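Local coordinates for protein membrane-anchored mycosin mycp1 (Mycobacterium thermoresistibile, PDB 4HVL) that probably acts as a subtilisin-like serine endopeptidase of the mycobacterial cell envelope, forming an essential component of the type VII (ESX-1) secretion system, at residues V277-P282 with G359-V364; G63-V68 with D125-S130. All blocks are in the same frame, centred on the assembly; numbering follows the deposited sequence.

Interaction 1 of 2, residues V277-P282 with G359-V364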
ATOM      1  N   VAL A 277      -6.845  10.188  -5.004  1.00 15.94           N
ATOM      2  CA  VAL A 277      -5.378  10.076  -4.964  1.00 15.70           C
ATOM      3  C   VAL A 277      -4.808  11.371  -4.342  1.00 16.01           C
ATOM      4  O   VAL A 277      -5.208  12.463  -4.737  1.00 16.48           O
ATOM      5  CB  VAL A 277      -4.800   9.838  -6.382  1.00 15.89           C
ATOM      6  CG1 VAL A 277      -3.273   9.770  -6.354  1.00 16.35           C
ATOM      7  CG2 VAL A 277      -5.381   8.581  -6.988  1.00 15.76           C
ATOM      8  N   GLY A 278      -3.904  11.234  -3.369  1.00 20.06           N
ATOM      9  CA  GLY A 278      -3.348  12.363  -2.600  1.00 19.55           C
ATOM     10  C   GLY A 278      -1.873  12.668  -2.844  1.00 18.82           C
ATOM     11  O   GLY A 278      -1.412  13.784  -2.619  1.00 18.86           O
ATOM     12  N   ALA A 279      -1.125  11.680  -3.325  1.00 18.21           N
ATOM     13  CA  ALA A 279       0.303  11.810  -3.473  1.00 17.45           C
ATOM     14  C   ALA A 279       0.832  10.705  -4.381  1.00 17.18           C
ATOM     15  O   ALA A 279       0.077   9.810  -4.808  1.00 17.01           O
ATOM     16  CB  ALA A 279       0.965  11.719  -2.114  1.00 17.08           C
ATOM     17  N   ALA A 280       2.126  10.777  -4.675  1.00 16.44           N
ATOM     18  CA  ALA A 280       2.780   9.746  -5.457  1.00 16.23           C
ATOM     19  C   ALA A 280       4.208   9.486  -5.016  1.00 15.61           C
ATOM     20  O   ALA A 280       4.806  10.268  -4.268  1.00 15.38           O
ATOM     21  CB  ALA A 280       2.748  10.106  -6.936  1.00 17.05           C
ATOM     22  N   ALA A 281       4.738   8.359  -5.490  1.00 15.25           N
ATOM     23  CA  ALA A 281       6.071   7.929  -5.157  1.00 14.85           C
ATOM     24  C   ALA A 281       6.562   6.859  -6.172  1.00 15.10           C
ATOM     25  O   ALA A 281       5.782   6.387  -6.998  1.00 14.88           O
ATOM     26  CB  ALA A 281       6.084   7.409  -3.726  1.00 14.42           C
ATOM     27  N   PRO A 282       7.870   6.518  -6.153  1.00 14.94           N
ATOM     28  CA  PRO A 282       8.391   5.594  -7.154  1.00 15.19           C
ATOM     29  C   PRO A 282       7.677   4.240  -7.130  1.00 15.09           C
ATOM     30  O   PRO A 282       7.421   3.687  -6.056  1.00 14.21           O
ATOM     31  CB  PRO A 282       9.837   5.442  -6.742  1.00 15.18           C
ATOM     32  CG  PRO A 282      10.168   6.782  -6.176  1.00 15.43           C
ATOM     33  CD  PRO A 282       8.955   7.078  -5.344  1.00 15.12           C
ATOM     34  N   GLY A 359       1.144  15.409  -5.587  1.00 19.32           N
ATOM     35  CA  GLY A 359       2.432  15.192  -6.251  1.00 19.44           C
ATOM     36  C   GLY A 359       3.386  14.242  -5.558  1.00 19.02           C
ATOM     37  O   GLY A 359       3.001  13.462  -4.657  1.00 18.32           O
ATOM     38  N   VAL A 360       4.641  14.283  -6.007  1.00 19.51           N
ATOM     39  CA  VAL A 360       5.625  13.288  -5.601  1.00 19.27           C
ATOM     40  C   VAL A 360       6.167  13.682  -4.239  1.00 18.82           C
ATOM     41  O   VAL A 360       6.566  14.824  -4.055  1.00 18.87           O
ATOM     42  CB  VAL A 360       6.758  13.155  -6.643  1.00 21.24           C
ATOM     43  CG1 VAL A 360       7.729  12.055  -6.241  1.00 21.96           C
ATOM     44  CG2 VAL A 360       6.162  12.866  -8.021  1.00 22.24           C
ATOM     45  N   ILE A 361       6.179  12.742  -3.292  1.00 17.88           N
ATOM     46  CA  ILE A 361       6.672  13.046  -1.962  1.00 17.61           C
ATOM     47  C   ILE A 361       8.134  13.511  -1.977  1.00 18.24           C
ATOM     48  O   ILE A 361       8.929  13.145  -2.877  1.00 18.57           O
ATOM     49  CB  ILE A 361       6.527  11.858  -0.962  1.00 17.42           C
ATOM     50  CG1 ILE A 361       7.232  10.596  -1.476  1.00 18.12           C
ATOM     51  CG2 ILE A 361       5.066  11.583  -0.694  1.00 17.59           C
ATOM     52  CD1 ILE A 361       7.615   9.625  -0.365  1.00 19.09           C
ATOM     53  N   ASP A 362       8.461  14.319  -0.971  1.00 18.26           N
ATOM     54  CA  ASP A 362       9.781  14.902  -0.821  1.00 19.42           C
ATOM     55  C   ASP A 362      10.196  14.738   0.647  1.00 19.29           C
ATOM     56  O   ASP A 362       9.919  15.587   1.494  1.00 19.35           O
ATOM     57  CB  ASP A 362       9.733  16.361  -1.288  1.00 20.98           C
ATOM     58  CG  ASP A 362      11.068  17.035  -1.262  1.00 22.84           C
ATOM     59  OD1 ASP A 362      12.028  16.527  -0.628  1.00 22.66           O
ATOM     60  OD2 ASP A 362      11.145  18.124  -1.875  1.00 26.10           O
ATOM     61  N   PRO A 363      10.829  13.601   0.964  1.00 19.18           N
ATOM     62  CA  PRO A 363      11.176  13.276   2.345  1.00 19.18           C
ATOM     63  C   PRO A 363      11.955  14.339   3.114  1.00 19.60           C
ATOM     64  O   PRO A 363      11.664  14.582   4.295  1.00 19.12           O
ATOM     65  CB  PRO A 363      12.015  12.008   2.184  1.00 20.18           C
ATOM     66  CG  PRO A 363      11.386  11.339   1.027  1.00 20.24           C
ATOM     67  CD  PRO A 363      11.144  12.482   0.060  1.00 19.83           C
ATOM     68  N   VAL A 364      12.947  14.968   2.467  1.00 20.04           N
ATOM     69  CA  VAL A 364      13.776  15.949   3.165  1.00 20.92           C
ATOM     70  C   VAL A 364      12.954  17.188   3.455  1.00 20.98           C
ATOM     71  O   VAL A 364      13.019  17.718   4.555  1.00 21.26           O
ATOM     72  CB  VAL A 364      15.034  16.325   2.378  1.00 22.54           C
ATOM     73  CG1 VAL A 364      15.739  17.528   3.007  1.00 24.26           C
ATOM     74  CG2 VAL A 364      15.981  15.138   2.311  1.00 23.29           C
TER

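Interaction 2 of 2, residues G63-V68 with D125-S130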
ATOM      1  N   GLY A  63      11.668   3.500  17.212  1.00 19.23           N
ATOM      2  CA  GLY A  63      10.479   3.580  18.063  1.00 19.33           C
ATOM      3  C   GLY A  63       9.128   3.379  17.359  1.00 18.74           C
ATOM      4  O   GLY A  63       8.121   3.253  18.017  1.00 19.57           O
ATOM      5  N   ILE A  64       9.090   3.339  16.033  1.00 18.38           N
ATOM      6  CA  ILE A  64       7.820   3.297  15.284  1.00 17.64           C
ATOM      7  C   ILE A  64       7.607   1.883  14.783  1.00 17.78           C
ATOM      8  O   ILE A  64       8.580   1.196  14.436  1.00 17.77           O
ATOM      9  CB  ILE A  64       7.847   4.275  14.094  1.00 17.58           C
ATOM     10  CG1 ILE A  64       8.228   5.695  14.560  1.00 17.90           C
ATOM     11  CG2 ILE A  64       6.522   4.291  13.312  1.00 17.39           C
ATOM     12  CD1 ILE A  64       7.282   6.322  15.575  1.00 18.28           C
ATOM     13  N   THR A  65       6.344   1.453  14.768  1.00 17.34           N
ATOM     14  CA  THR A  65       5.933   0.134  14.281  1.00 17.20           C
ATOM     15  C   THR A  65       4.998   0.342  13.076  1.00 16.84           C
ATOM     16  O   THR A  65       3.999   1.049  13.181  1.00 16.98           O
ATOM     17  CB  THR A  65       5.201  -0.652  15.398  1.00 17.80           C
ATOM     18  OG1 THR A  65       6.104  -0.875  16.501  1.00 18.65           O
ATOM     19  CG2 THR A  65       4.656  -2.008  14.906  1.00 17.39           C
ATOM     20  N   VAL A  66       5.356  -0.245  11.930  1.00 16.45           N
ATOM     21  CA  VAL A  66       4.549  -0.180  10.737  1.00 16.34           C
ATOM     22  C   VAL A  66       3.919  -1.546  10.495  1.00 16.69           C
ATOM     23  O   VAL A  66       4.633  -2.568  10.437  1.00 16.19           O
ATOM     24  CB  VAL A  66       5.379   0.214   9.490  1.00 16.08           C
ATOM     25  CG1 VAL A  66       4.461   0.396   8.291  1.00 15.74           C
ATOM     26  CG2 VAL A  66       6.198   1.484   9.741  1.00 16.37           C
ATOM     27  N   ALA A  67       2.592  -1.564  10.353  1.00 16.74           N
ATOM     28  CA  ALA A  67       1.884  -2.760   9.938  1.00 17.35           C
ATOM     29  C   ALA A  67       1.749  -2.769   8.418  1.00 17.37           C
ATOM     30  O   ALA A  67       1.400  -1.734   7.801  1.00 18.05           O
ATOM     31  CB  ALA A  67       0.512  -2.833  10.570  1.00 17.97           C
ATOM     32  N   VAL A  68       2.030  -3.926   7.821  1.00 16.53           N
ATOM     33  CA  VAL A  68       2.032  -4.074   6.377  1.00 16.20           C
ATOM     34  C   VAL A  68       0.988  -5.095   5.987  1.00 15.84           C
ATOM     35  O   VAL A  68       1.127  -6.273   6.313  1.00 15.76           O
ATOM     36  CB  VAL A  68       3.406  -4.535   5.870  1.00 16.23           C
ATOM     37  CG1 VAL A  68       3.429  -4.553   4.346  1.00 16.29           C
ATOM     38  CG2 VAL A  68       4.508  -3.636   6.425  1.00 16.32           C
ATOM     39  N   ASP A 125      15.012   1.621  11.025  1.00 18.69           N
ATOM     40  CA  ASP A 125      14.912   1.292  12.440  1.00 19.50           C
ATOM     41  C   ASP A 125      13.474   0.960  12.882  1.00 19.94           C
ATOM     42  O   ASP A 125      13.248   0.675  14.054  1.00 20.20           O
ATOM     43  CB  ASP A 125      15.503   2.415  13.322  1.00 20.42           C
ATOM     44  CG  ASP A 125      17.056   2.437  13.313  1.00 21.32           C
ATOM     45  OD1 ASP A 125      17.710   1.379  13.154  1.00 20.83           O
ATOM     46  OD2 ASP A 125      17.635   3.543  13.482  1.00 23.30           O
ATOM     47  N   ALA A 126      12.513   0.958  11.958  1.00 19.41           N
ATOM     48  CA  ALA A 126      11.127   0.716  12.338  1.00 19.43           C
ATOM     49  C   ALA A 126      10.892  -0.769  12.598  1.00 19.14           C
ATOM     50  O   ALA A 126      11.574  -1.610  12.021  1.00 18.46           O
ATOM     51  CB  ALA A 126      10.193   1.220  11.257  1.00 18.66           C
ATOM     52  N   ARG A 127       9.941  -1.092  13.460  1.00 23.22           N
ATOM     53  CA  ARG A 127       9.432  -2.468  13.510  1.00 23.96           C
ATOM     54  C   ARG A 127       8.445  -2.685  12.359  1.00 22.18           C
ATOM     55  O   ARG A 127       7.822  -1.733  11.886  1.00 22.73           O
ATOM     56  CB  ARG A 127       8.736  -2.764  14.832  1.00 26.35           C
ATOM     57  CG  ARG A 127       9.695  -3.020  15.980  1.00 30.28           C
ATOM     58  CD  ARG A 127       8.982  -3.038  17.331  1.00 32.47           C
ATOM     59  NE  ARG A 127       8.261  -4.288  17.593  1.00 33.61           N
ATOM     60  CZ  ARG A 127       6.938  -4.418  17.762  1.00 36.84           C
ATOM     61  NH1 ARG A 127       6.110  -3.372  17.681  1.00 39.60           N
ATOM     62  NH2 ARG A 127       6.421  -5.619  18.011  1.00 37.15           N
ATOM     63  N   ILE A 128       8.310  -3.938  11.933  1.00 20.66           N
ATOM     64  CA  ILE A 128       7.400  -4.343  10.859  1.00 19.25           C
ATOM     65  C   ILE A 128       6.483  -5.451  11.379  1.00 18.41           C
ATOM     66  O   ILE A 128       6.975  -6.491  11.834  1.00 18.09           O
ATOM     67  CB  ILE A 128       8.207  -4.961   9.698  1.00 19.20           C
ATOM     68  CG1 ILE A 128       9.162  -3.943   9.091  1.00 20.07           C
ATOM     69  CG2 ILE A 128       7.298  -5.560   8.631  1.00 18.11           C
ATOM     70  CD1 ILE A 128      10.470  -4.583   8.660  1.00 21.17           C
ATOM     71  N   LEU A 129       5.174  -5.231  11.316  1.00 17.68           N
ATOM     72  CA  LEU A 129       4.189  -6.288  11.572  1.00 17.60           C
ATOM     73  C   LEU A 129       3.608  -6.715  10.229  1.00 16.49           C
ATOM     74  O   LEU A 129       3.189  -5.847   9.441  1.00 16.11           O
ATOM     75  CB  LEU A 129       3.080  -5.772  12.471  1.00 18.28           C
ATOM     76  CG  LEU A 129       3.585  -5.162  13.771  1.00 19.70           C
ATOM     77  CD1 LEU A 129       2.416  -4.658  14.599  1.00 20.32           C
ATOM     78  CD2 LEU A 129       4.421  -6.163  14.560  1.00 19.83           C
ATOM     79  N   SER A 130       3.618  -8.020   9.951  1.00 15.66           N
ATOM     80  CA  SER A 130       3.131  -8.556   8.665  1.00 15.22           C
ATOM     81  C   SER A 130       1.746  -9.207   8.778  1.00 15.06           C
ATOM     82  O   SER A 130       1.554 -10.184   9.499  1.00 15.84           O
ATOM     83  CB  SER A 130       4.126  -9.576   8.086  1.00 15.16           C
ATOM     84  OG  SER A 130       3.649 -10.142   6.857  1.00 14.71           O
TER
HETATM   85  O   HOH W   1      13.187   1.020  16.967  1.00 53.85           O
HETATM   86  O   HOH W   2       2.364  -8.714   4.665  1.00 14.46           O

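Interaction 1 of 2, residues V277-P282 with G359-V364
Ala280 and Val360 form a single beta bridge, their CA atoms 4.5 Å apart, by which the edge strand 277-282 of the parallel subtilisin-fold sheet takes up the extended chain leading into the last helix, 363-368. Ala280 uses both of its backbone polar groups. Its N gives a hydrogen bond of 2.8 Å to Gly359 O, meeting that oxygen from above the carbonyl plane at a bent N-H...O angle of 143°. Its O takes a straighter bond, 163°, from Ile361 N at 3.0 Å, and Val360 CA adds a CA-H...O contact to the same oxygen.

To the apolar packing the strand contributes the CB atoms of Ala279 and Ala281. Ile361 carries most of this contact: with chi1 at 57° its CG1 is set between its own backbone N and carbonyl carbon and lies 4.1 Å from Ala281 CB, while CG2 is directed at Ala279 CB. Both branches also lie against Ala280 O. Val360 has its CB turned away from the strand, and its side chain touches Tyr49 of helix 45-50; Ile361 meets Val318 and Leu321 of helix 311-328, the helix that carries the predicted catalytic Ser312 near its start. Beyond the bridge, Asp362 is the N-cap of helix 363-368: its OD1 accepts a hydrogen bond from Ala365 N and forms a salt bridge with Arg51 NH2.

Interaction 2 of 2, residues G63-V68 with D125-S130
Thr65 to Val68 and Arg127 to Ser130 run side by side as neighbouring parallel strands of the subtilisin-fold sheet, their axes 4.6 Å apart at closest approach and inclined by 25°. Ile64 O, just before the strand, then Val66 N, Val66 O and Val68 N bond in turn to Arg127 N, Arg127 O, Leu129 N and Leu129 O; the Val66 N to Arg127 O bond is almost straight at 178°.

The packing is tight on the face bearing Thr65, Ala67, Arg127 and Leu129. Thr65 CG2, anti to its backbone N, projects against the end of Leu129, and its 3.5 Å approach to Leu129 CD1 is closer than normal van der Waals contact. The small Ala67 meets Leu129 CB to CB. On the other face Val68 and Ile128 lie alongside each other, CG2 to CG2 at 4.0 Å, beneath helix 102-110, which follows the predicted charge-relay residue His101; Val66 packs on Ala323 of helix 311-328.

Toward the starts of the segments the contact becomes polar and opens to solvent. A water accepts from Gly63 N and donates to Asp125 O, linking the two segments before the strands begin. Exposed Arg127 runs beside Thr65 and bends at chi3 (78°), which brings NH1 back to donate to Thr65 OG1 at 2.8 Å, the oxygen near the guanidinium edge but slightly tilted from its plane. NH2 of the same group forms a salt bridge with Glu82 OE1, so two partners hold the guanidinium. At the far end, Ser130 OG hydrogen-bonds to Gly94 O, and a second water donates to Ser130 OG at 2.9 Å and to Val68 O at 3.2 Å.

In the fold
Both interactions involve one seven-stranded parallel sheet, in the order 82-86, 127-132, 65-70, 176-179, 210-214, 256-261, 277-282. Interaction 2 joins the second and third strands, whereas interaction 1 attaches residues 359-364 to the outer edge of the last. Their centres are 20 Å apart and their nearest atoms about 13 Å, without touching; helix 311-328 packs on residues of both. Strand 65-70 ends in Asp70, predicted to form the charge relay with His101 and Ser312; a bound zinc ion is coordinated by the latter two. The side chain of Val68 lies about 10 Å from a zinc ion, and that of Ala281 about 13 Å from one and about 11 Å from the side chain of Ser312.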